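CdiI immunity protein (PDB 5E3E) binds the CdiA-CT toxin, an RNase A superfamily member from Yersinia kristensenii, and probably neutralises it as the cognate immunity protein. Local coordinates at residues Gln20-Leu25 and Cys75-Pro80; Ala35-Ala38 and Glu44-Gln47; Asp67-Lys72 and Glu88-Ile93. All coordinates share one frame; numbering follows the deposited sequence.

Contact 1. Residues Gln20-Leu25 and Cys75-Pro80; sequences QDFEVL and CSYYYP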
loop_
_atom_site.group_PDB
_atom_site.type_symbol
_atom_site.label_atom_id
_atom_site.label_comp_id
_atom_site.label_asym_id
_atom_site.label_seq_id
_atom_site.Cartn_x
_atom_site.Cartn_y
_atom_site.Cartn_z
ATOM N N GLN A 20 1.494 1.791 4.495
ATOM C CA GLN A 20 1.696 2.744 5.584
ATOM C C GLN A 20 2.852 2.378 6.515
ATOM O O GLN A 20 3.375 3.242 7.233
ATOM C CB GLN A 20 0.425 2.874 6.432
ATOM C CG GLN A 20 -0.678 3.620 5.724
ATOM C CD GLN A 20 -1.920 3.804 6.585
ATOM O OE1 GLN A 20 -1.847 3.945 7.813
ATOM N NE2 GLN A 20 -3.073 3.825 5.940
ATOM N N ASP A 21 3.223 1.106 6.518
ATOM C CA ASP A 21 4.296 0.618 7.364
ATOM C C ASP A 21 5.643 0.429 6.654
ATOM O O ASP A 21 6.524 -0.254 7.189
ATOM C CB ASP A 21 3.876 -0.700 7.980
ATOM C CG ASP A 21 2.517 -0.619 8.651
ATOM O OD1 ASP A 21 2.285 0.323 9.409
ATOM O OD2 ASP A 21 1.682 -1.479 8.390
ATOM N N PHE A 22 5.854 1.083 5.522
ATOM C CA PHE A 22 7.098 0.868 4.740
ATOM C C PHE A 22 8.387 1.174 5.510
ATOM O O PHE A 22 9.379 0.503 5.310
ATOM C CB PHE A 22 7.063 1.605 3.401
ATOM C CG PHE A 22 7.346 3.085 3.483
ATOM C CD1 PHE A 22 6.325 3.980 3.727
ATOM C CD2 PHE A 22 8.638 3.587 3.260
ATOM C CE1 PHE A 22 6.566 5.356 3.779
ATOM C CE2 PHE A 22 8.881 4.954 3.314
ATOM C CZ PHE A 22 7.843 5.833 3.609
ATOM N N GLU A 23 8.357 2.186 6.384
ATOM C CA GLU A 23 9.570 2.521 7.153
ATOM C C GLU A 23 9.968 1.416 8.125
ATOM O O GLU A 23 11.172 1.198 8.376
ATOM C CB GLU A 23 9.392 3.851 7.887
ATOM C CG GLU A 23 9.493 5.053 6.985
ATOM C CD GLU A 23 10.916 5.508 6.694
ATOM O OE1 GLU A 23 11.898 4.900 7.206
ATOM O OE2 GLU A 23 11.058 6.526 5.988
ATOM N N VAL A 24 8.981 0.694 8.654
ATOM C CA VAL A 24 9.240 -0.401 9.616
ATOM C C VAL A 24 9.585 -1.716 8.912
ATOM O O VAL A 24 10.494 -2.452 9.315
ATOM C CB VAL A 24 8.027 -0.597 10.546
ATOM C CG1 VAL A 24 8.426 -1.550 11.665
ATOM C CG2 VAL A 24 7.601 0.751 11.080
ATOM N N LEU A 25 8.901 -1.985 7.808
ATOM C CA LEU A 25 9.146 -3.191 7.035
ATOM C C LEU A 25 10.419 -3.145 6.247
ATOM O O LEU A 25 11.151 -4.130 6.205
ATOM C CB LEU A 25 8.031 -3.454 6.016
ATOM C CG LEU A 25 6.769 -4.048 6.564
ATOM C CD1 LEU A 25 5.648 -3.852 5.529
ATOM C CD2 LEU A 25 6.992 -5.522 6.903
ATOM N N CYS A 75 -0.578 5.289 -3.195
ATOM C CA CYS A 75 0.744 5.278 -2.539
ATOM C C CYS A 75 0.649 5.884 -1.127
ATOM O O CYS A 75 0.058 6.950 -0.973
ATOM C CB CYS A 75 1.719 6.118 -3.354
ATOM S SG CYS A 75 3.419 6.100 -2.741
ATOM N N SER A 76 1.238 5.235 -0.109
ATOM C CA SER A 76 1.220 5.810 1.284
ATOM C C SER A 76 2.393 6.749 1.548
ATOM O O SER A 76 2.321 7.585 2.448
ATOM C CB SER A 76 1.266 4.702 2.350
ATOM O OG SER A 76 0.126 3.875 2.258
ATOM N N TYR A 77 3.465 6.648 0.761
ATOM C CA TYR A 77 4.632 7.503 0.920
ATOM C C TYR A 77 4.412 8.870 0.297
ATOM O O TYR A 77 4.046 8.970 -0.895
ATOM C CB TYR A 77 5.846 6.817 0.302
ATOM C CG TYR A 77 7.052 7.703 0.115
ATOM C CD1 TYR A 77 7.518 8.513 1.166
ATOM C CD2 TYR A 77 7.743 7.728 -1.097
ATOM C CE1 TYR A 77 8.642 9.321 1.004
ATOM C CE2 TYR A 77 8.851 8.537 -1.261
ATOM C CZ TYR A 77 9.299 9.314 -0.224
ATOM O OH TYR A 77 10.443 10.102 -0.420
ATOM N N TYR A 78 4.515 9.922 1.130
ATOM C CA TYR A 78 4.291 11.293 0.661
ATOM C C TYR A 78 5.591 11.824 0.019
ATOM O O TYR A 78 6.332 12.659 0.588
ATOM C CB TYR A 78 3.812 12.183 1.800
ATOM C CG TYR A 78 3.334 13.506 1.308
ATOM C CD1 TYR A 78 2.176 13.577 0.572
ATOM C CD2 TYR A 78 4.082 14.676 1.510
ATOM C CE1 TYR A 78 1.718 14.786 0.085
ATOM C CE2 TYR A 78 3.653 15.896 0.988
ATOM C CZ TYR A 78 2.439 15.933 0.308
ATOM O OH TYR A 78 1.942 17.092 -0.227
ATOM N N TYR A 79 5.872 11.308 -1.172
ATOM C CA TYR A 79 7.072 11.671 -1.940
ATOM C C TYR A 79 7.234 13.177 -2.221
ATOM O O TYR A 79 8.373 13.636 -2.346
ATOM C CB TYR A 79 7.163 10.840 -3.242
ATOM C CG TYR A 79 6.041 11.136 -4.192
ATOM C CD1 TYR A 79 6.091 12.224 -5.072
ATOM C CD2 TYR A 79 4.906 10.349 -4.176
ATOM C CE1 TYR A 79 4.991 12.536 -5.899
ATOM C CE2 TYR A 79 3.809 10.647 -4.984
ATOM C CZ TYR A 79 3.871 11.732 -5.860
ATOM O OH TYR A 79 2.790 12.023 -6.705
ATOM N N PRO A 80 6.126 13.983 -2.242
ATOM C CA PRO A 80 6.396 15.416 -2.509
ATOM C C PRO A 80 7.293 16.091 -1.446
ATOM O O PRO A 80 7.873 17.148 -1.710
ATOM C CB PRO A 80 4.990 16.030 -2.568
ATOM C CG PRO A 80 4.154 14.921 -3.048
ATOM C CD PRO A 80 4.673 13.742 -2.281
HETATM O O HOH W 1 -2.493 3.992 2.829
#

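Contact 2. Residues Ala35-Ala38 and Glu44-Gln47; sequences AYKA and ERLQ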
loop_
_atom_site.group_PDB
_atom_site.type_symbol
_atom_site.label_atom_id
_atom_site.label_comp_id
_atom_site.label_asym_id
_atom_site.label_seq_id
_atom_site.Cartn_x
_atom_site.Cartn_y
_atom_site.Cartn_z
ATOM N N ALA A 35 14.207 -3.407 -1.735
ATOM C CA ALA A 35 13.553 -4.638 -1.290
ATOM C C ALA A 35 12.647 -5.206 -2.397
ATOM O O ALA A 35 12.615 -6.418 -2.612
ATOM C CB ALA A 35 12.738 -4.384 -0.028
ATOM N N TYR A 36 11.915 -4.319 -3.084
ATOM C CA TYR A 36 11.110 -4.726 -4.220
ATOM C C TYR A 36 11.992 -5.358 -5.305
ATOM O O TYR A 36 11.703 -6.443 -5.815
ATOM C CB TYR A 36 10.369 -3.514 -4.735
ATOM C CG TYR A 36 9.715 -3.677 -6.061
ATOM C CD1 TYR A 36 8.389 -4.086 -6.151
ATOM C CD2 TYR A 36 10.360 -3.326 -7.221
ATOM C CE1 TYR A 36 7.752 -4.213 -7.374
ATOM C CE2 TYR A 36 9.727 -3.433 -8.457
ATOM C CZ TYR A 36 8.434 -3.878 -8.535
ATOM O OH TYR A 36 7.831 -3.952 -9.759
ATOM N N LYS A 37 13.069 -4.692 -5.632
ATOM C CA LYS A 37 13.943 -5.176 -6.679
ATOM C C LYS A 37 14.485 -6.549 -6.312
ATOM O O LYS A 37 14.559 -7.437 -7.186
ATOM C CB LYS A 37 15.091 -4.204 -6.955
ATOM C CG LYS A 37 16.001 -4.726 -8.082
ATOM C CD LYS A 37 17.028 -3.725 -8.530
ATOM C CE LYS A 37 17.875 -4.396 -9.593
ATOM N NZ LYS A 37 18.972 -3.545 -10.100
ATOM N N ALA A 38 14.894 -6.724 -5.055
ATOM C CA ALA A 38 15.489 -7.983 -4.620
ATOM C C ALA A 38 14.488 -9.126 -4.576
ATOM O O ALA A 38 14.839 -10.286 -4.859
ATOM C CB ALA A 38 16.137 -7.826 -3.258
ATOM N N GLU A 44 8.463 -8.761 -13.347
ATOM C CA GLU A 44 7.622 -7.883 -12.581
ATOM C C GLU A 44 8.122 -6.441 -12.686
ATOM O O GLU A 44 7.335 -5.516 -12.962
ATOM C CB GLU A 44 7.533 -8.347 -11.128
ATOM C CG GLU A 44 6.644 -7.503 -10.249
ATOM C CD GLU A 44 5.163 -7.804 -10.405
ATOM O OE1 GLU A 44 4.345 -7.034 -9.844
ATOM O OE2 GLU A 44 4.773 -8.806 -11.050
ATOM N N ARG A 45 9.413 -6.208 -12.448
ATOM C CA ARG A 45 9.887 -4.824 -12.474
ATOM C C ARG A 45 9.883 -4.214 -13.881
ATOM O O ARG A 45 9.659 -3.021 -13.997
ATOM C CB ARG A 45 11.239 -4.629 -11.777
ATOM C CG ARG A 45 12.403 -5.323 -12.398
ATOM C CD ARG A 45 13.717 -4.854 -11.752
ATOM N NE ARG A 45 14.862 -5.400 -12.473
ATOM C CZ ARG A 45 15.463 -6.543 -12.150
ATOM N NH1 ARG A 45 15.031 -7.242 -11.115
ATOM N NH2 ARG A 45 16.508 -6.997 -12.853
ATOM N N LEU A 46 10.120 -5.015 -14.926
ATOM C CA LEU A 46 10.008 -4.489 -16.291
ATOM C C LEU A 46 8.577 -4.089 -16.640
ATOM O O LEU A 46 8.390 -3.115 -17.365
ATOM C CB LEU A 46 10.505 -5.505 -17.343
ATOM C CG LEU A 46 12.018 -5.685 -17.271
ATOM C CD1 LEU A 46 12.414 -6.818 -18.204
ATOM C CD2 LEU A 46 12.745 -4.405 -17.663
ATOM N N GLN A 47 7.578 -4.805 -16.117
ATOM C CA GLN A 47 6.182 -4.431 -16.383
ATOM C C GLN A 47 5.816 -3.176 -15.562
ATOM O O GLN A 47 5.040 -2.345 -16.023
ATOM C CB GLN A 47 5.257 -5.596 -16.075
ATOM C CG GLN A 47 5.422 -6.724 -17.118
ATOM C CD GLN A 47 4.565 -7.944 -16.850
ATOM O OE1 GLN A 47 3.553 -8.168 -17.528
ATOM N NE2 GLN A 47 4.962 -8.725 -15.877
HETATM O O HOH W 2 5.172 -4.376 -9.684
HETATM O O HOH W 3 12.807 -6.998 -9.497
#

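Contact 3. Residues Asp67-Lys72 and Glu88-Ile93; sequences DILLNK and EWLKHI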
loop_
_atom_site.group_PDB
_atom_site.type_symbol
_atom_site.label_atom_id
_atom_site.label_comp_id
_atom_site.label_asym_id
_atom_site.label_seq_id
_atom_site.Cartn_x
_atom_site.Cartn_y
_atom_site.Cartn_z
ATOM N N ASP A 67 -2.363 13.216 -8.097
ATOM C CA ASP A 67 -3.625 12.581 -7.698
ATOM C C ASP A 67 -3.637 11.113 -8.114
ATOM O O ASP A 67 -4.067 10.254 -7.357
ATOM C CB ASP A 67 -4.792 13.299 -8.382
ATOM C CG ASP A 67 -6.115 12.849 -7.893
ATOM O OD1 ASP A 67 -6.284 12.726 -6.675
ATOM O OD2 ASP A 67 -7.032 12.704 -8.742
ATOM N N ILE A 68 -3.084 10.812 -9.283
ATOM C CA ILE A 68 -3.011 9.436 -9.733
ATOM C C ILE A 68 -2.152 8.588 -8.781
ATOM O O ILE A 68 -2.566 7.508 -8.353
ATOM C CB ILE A 68 -2.448 9.365 -11.172
ATOM C CG1 ILE A 68 -3.539 9.853 -12.177
ATOM C CG2 ILE A 68 -2.022 7.967 -11.540
ATOM C CD1 ILE A 68 -3.008 10.355 -13.489
ATOM N N LEU A 69 -0.956 9.068 -8.495
ATOM C CA LEU A 69 -0.015 8.273 -7.660
ATOM C C LEU A 69 -0.456 8.131 -6.211
ATOM O O LEU A 69 -0.456 7.023 -5.668
ATOM C CB LEU A 69 1.404 8.818 -7.728
ATOM C CG LEU A 69 2.011 8.943 -9.126
ATOM C CD1 LEU A 69 3.422 9.501 -9.029
ATOM C CD2 LEU A 69 2.055 7.614 -9.851
ATOM N N LEU A 70 -0.819 9.249 -5.594
ATOM C CA LEU A 70 -1.202 9.283 -4.185
ATOM C C LEU A 70 -2.600 8.792 -3.882
ATOM O O LEU A 70 -2.782 8.105 -2.892
ATOM C CB LEU A 70 -0.999 10.694 -3.616
ATOM C CG LEU A 70 0.431 11.173 -3.439
ATOM C CD1 LEU A 70 0.424 12.560 -2.833
ATOM C CD2 LEU A 70 1.301 10.260 -2.571
ATOM N N ASN A 71 -3.590 9.162 -4.686
ATOM C CA ASN A 71 -4.974 8.857 -4.381
ATOM C C ASN A 71 -5.592 7.715 -5.156
ATOM O O ASN A 71 -6.254 6.871 -4.562
ATOM C CB ASN A 71 -5.806 10.117 -4.526
ATOM C CG ASN A 71 -5.282 11.230 -3.641
ATOM O OD1 ASN A 71 -4.913 10.983 -2.484
ATOM N ND2 ASN A 71 -5.132 12.430 -4.202
ATOM N N LYS A 72 -5.321 7.621 -6.452
ATOM C CA LYS A 72 -5.930 6.563 -7.255
ATOM C C LYS A 72 -5.150 5.267 -7.106
ATOM O O LYS A 72 -5.704 4.258 -6.684
ATOM C CB LYS A 72 -6.040 6.995 -8.715
ATOM C CG LYS A 72 -6.852 8.270 -8.869
ATOM C CD LYS A 72 -7.119 8.657 -10.313
ATOM C CE LYS A 72 -8.092 9.815 -10.401
ATOM N NZ LYS A 72 -7.812 10.674 -11.586
ATOM N N GLU A 88 9.514 13.703 -11.471
ATOM C CA GLU A 88 10.881 13.460 -10.987
ATOM C C GLU A 88 10.942 12.199 -10.091
ATOM O O GLU A 88 11.897 11.437 -10.147
ATOM C CB GLU A 88 11.467 14.683 -10.307
ATOM C CG GLU A 88 11.698 15.869 -11.244
ATOM C CD GLU A 88 12.449 15.540 -12.525
ATOM O OE1 GLU A 88 13.434 14.782 -12.466
ATOM O OE2 GLU A 88 12.062 16.036 -13.626
ATOM N N TRP A 89 9.938 11.973 -9.264
ATOM C CA TRP A 89 9.951 10.794 -8.408
ATOM C C TRP A 89 9.835 9.550 -9.282
ATOM O O TRP A 89 10.551 8.579 -9.058
ATOM C CB TRP A 89 8.841 10.795 -7.360
ATOM C CG TRP A 89 9.006 9.657 -6.420
ATOM C CD1 TRP A 89 10.166 9.307 -5.774
ATOM C CD2 TRP A 89 8.043 8.662 -6.067
ATOM N NE1 TRP A 89 9.976 8.176 -5.025
ATOM C CE2 TRP A 89 8.674 7.768 -5.179
ATOM C CE3 TRP A 89 6.688 8.479 -6.361
ATOM C CZ2 TRP A 89 8.010 6.696 -4.610
ATOM C CZ3 TRP A 89 6.044 7.409 -5.808
ATOM C CH2 TRP A 89 6.685 6.541 -4.938
ATOM N N LEU A 90 8.938 9.559 -10.284
ATOM C CA LEU A 90 8.822 8.370 -11.143
ATOM C C LEU A 90 10.143 8.085 -11.894
ATOM O O LEU A 90 10.487 6.918 -12.089
ATOM C CB LEU A 90 7.684 8.498 -12.150
ATOM C CG LEU A 90 6.255 8.470 -11.604
ATOM C CD1 LEU A 90 5.235 8.624 -12.719
ATOM C CD2 LEU A 90 5.961 7.228 -10.839
ATOM N N LYS A 91 10.811 9.122 -12.381
ATOM C CA LYS A 91 12.093 8.948 -13.078
ATOM C C LYS A 91 13.128 8.343 -12.128
ATOM O O LYS A 91 13.940 7.449 -12.535
ATOM C CB LYS A 91 12.606 10.276 -13.637
ATOM C CG LYS A 91 11.816 10.758 -14.855
ATOM C CD LYS A 91 12.466 12.007 -15.443
ATOM C CE LYS A 91 11.803 12.397 -16.762
ATOM N NZ LYS A 91 12.421 13.578 -17.451
ATOM N N HIS A 92 13.071 8.787 -10.872
ATOM C CA HIS A 92 13.928 8.200 -9.816
ATOM C C HIS A 92 13.637 6.694 -9.566
ATOM O O HIS A 92 14.583 5.873 -9.454
ATOM C CB HIS A 92 13.772 9.002 -8.525
ATOM C CG HIS A 92 14.457 8.389 -7.353
ATOM N ND1 HIS A 92 15.823 8.422 -7.181
ATOM C CD2 HIS A 92 13.961 7.707 -6.305
ATOM C CE1 HIS A 92 16.140 7.806 -6.054
ATOM N NE2 HIS A 92 15.022 7.399 -5.481
ATOM N N ILE A 93 12.369 6.313 -9.460
ATOM C CA ILE A 93 12.006 4.886 -9.262
ATOM C C ILE A 93 12.585 4.090 -10.425
ATOM O O ILE A 93 13.241 3.090 -10.232
ATOM C CB ILE A 93 10.499 4.670 -9.213
ATOM C CG1 ILE A 93 9.892 5.311 -7.958
ATOM C CG2 ILE A 93 10.144 3.173 -9.305
ATOM C CD1 ILE A 93 8.384 5.293 -8.013
#

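Contact 1. Residues Gln20-Leu25 and Cys75-Pro80
Phe22 and Tyr77 supply the apolar half of this contact. The CZ corner of the Phe22 ring comes up to Tyr77 CD1 at 3.6 Å, while Phe22 CE1 rests on Tyr77 CB at 3.8 Å. The planes are inclined at 62° with centroids 5.4 Å apart, so the rings meet at a slant. Phe22 gets there because its CG sits between its own backbone N and carbonyl carbon (chi1 78°), which swings the ring over to the Tyr77 side. Beyond the ring, Tyr77 OH is hydrogen-bonded to Glu82.

The polar half pairs Gln20 with Ser76. Gln20 CG packs 3.6 Å from Ser76 OG, and no direct hydrogen bond joins the two segments. Instead a water joins them: it lies 2.7 Å from Ser76 OG and accepts from Gln20 NE2 at 3.2 Å. The strongest partner of the Gln20 amide is Ser29 of the toxin chain, and next door the carboxylate of Asp21 forms a salt bridge with Arg7 of that chain.

The chemistry therefore divides the labour: between the two segments there is ring packing, the Gln20-Ser76 contact and one water bridge, whereas Gln20 and Asp21 direct their stronger polar and charged bonds outward to the toxin, consistent with a surface built to grip it.

Contact 2. Residues Ala35-Ala38 and Glu44-Gln47
A chi1 of 168° puts CG of Tyr36 anti to its backbone N and sends the ring across to the helix carrying Arg45. In Arg45, in the conformer described here, the first torsion is different: CG lies between the backbone N and the carbonyl carbon (chi1 64°), and from there the chain runs extended to NE, back toward Lys37.

The phenol end of Tyr36 lands against the backbone of its partner helix. Its OH is 3.5 Å from Arg45 CA, and a little further back Tyr36 CE2 touches Arg45 CB at 3.8 Å. The aliphatic part of Glu44 closes in as well. A water in the plane of the Tyr36 ring, at its edge, accepts a hydrogen bond from Tyr36 OH at 2.7 Å and donates one to Glu44 OE1 at 2.8 Å. The donor and acceptor roles are thus settled along this bridge, which ties the hydroxyl to the carboxylate.

Arg45 is modelled in two conformations, so what its guanidinium does is less certain. In the one described, Lys37 CE sits over the centre of the guanidinium face, 4.1 Å above the plane, and a second water links Arg45 NH1 to Lys37 O. The extended Lys37 carries its ammonium past this group to the carbonyl oxygen of Met97.

This is packing at the turn between two consecutive helices, water-bridged at its polar ends and without toxin contact. Helices 29-39 and 42-56 follow one another with two residues between them, and helix 8-17 lies alongside both: Tyr36 packs on Leu13 and meets Tyr17 edge-to-face, while Glu44 touches Tyr9 and Tyr12. Met97, beyond helix 86-96, covers Tyr36 and Arg45.

Contact 3. Residues Asp67-Lys72 and Glu88-Ile93
Asp67 O is gripped by two backbone donors, Asn71 N at 2.9 Å and Lys72 N at 3.1 Å, in the helix whose Leu69 reaches across to Leu90. The second of these spans five residues and goes with the wider pi-type turn over 68-72, where helix 62-72 ends. The Asp67 side chain works on the same turn: OD1, through its anti lone pair, accepts from Asn71 ND2 at 2.7 Å in a nearly straight bond (169°), and OD2 forms a salt bridge with Lys72. These bonds stay within one helix, on the side turned away from the contact.

Across the interface everything is apolar. Leu69 and Leu90 meet tip to tip, with Leu69 CD1 3.9 Å from Leu90 CD2 and Leu69 CD2 almost as close to that same methyl. The extended second torsion of Leu69 (180°) carries CD1 outward to this meeting. Leu69 CD1 also comes in at the edge of the Trp89 indole, close to its plane, 4.3 Å from CE3, while Ile93 CD1 lies over one face of that ring.

Tyr79 stacks with Trp89, and Leu55, Ile52 and Leu56 of helix 42-56 pack against the two leucines. This is hydrophobic core packing in an all-helical protein: three helices contributing branched aliphatic chains beside an aromatic cluster.

In the fold
Contacts 1 and 3 touch, with centres about 13 Å apart, and their segments alternate along the chain: 20-25, 67-72, 75-80, 88-93. The loop after helix 62-72 links them twice: Cys75 N lies 3.0 Å from Leu69 O in a probable hydrogen bond, and Tyr79 packs on Leu69 and Trp89. Contact 2 falls in sequence between the segments of contact 1, before contact 3 begins; its centre is about 17 Å from that of contact 1 and 16 Å from that of contact 3, and it touches neither. Helix 42-56 connects it to contact 3. Contact 1 thus appears to join the toxin-binding face to the buried core of contact 3; contact 2 lies away from the toxin.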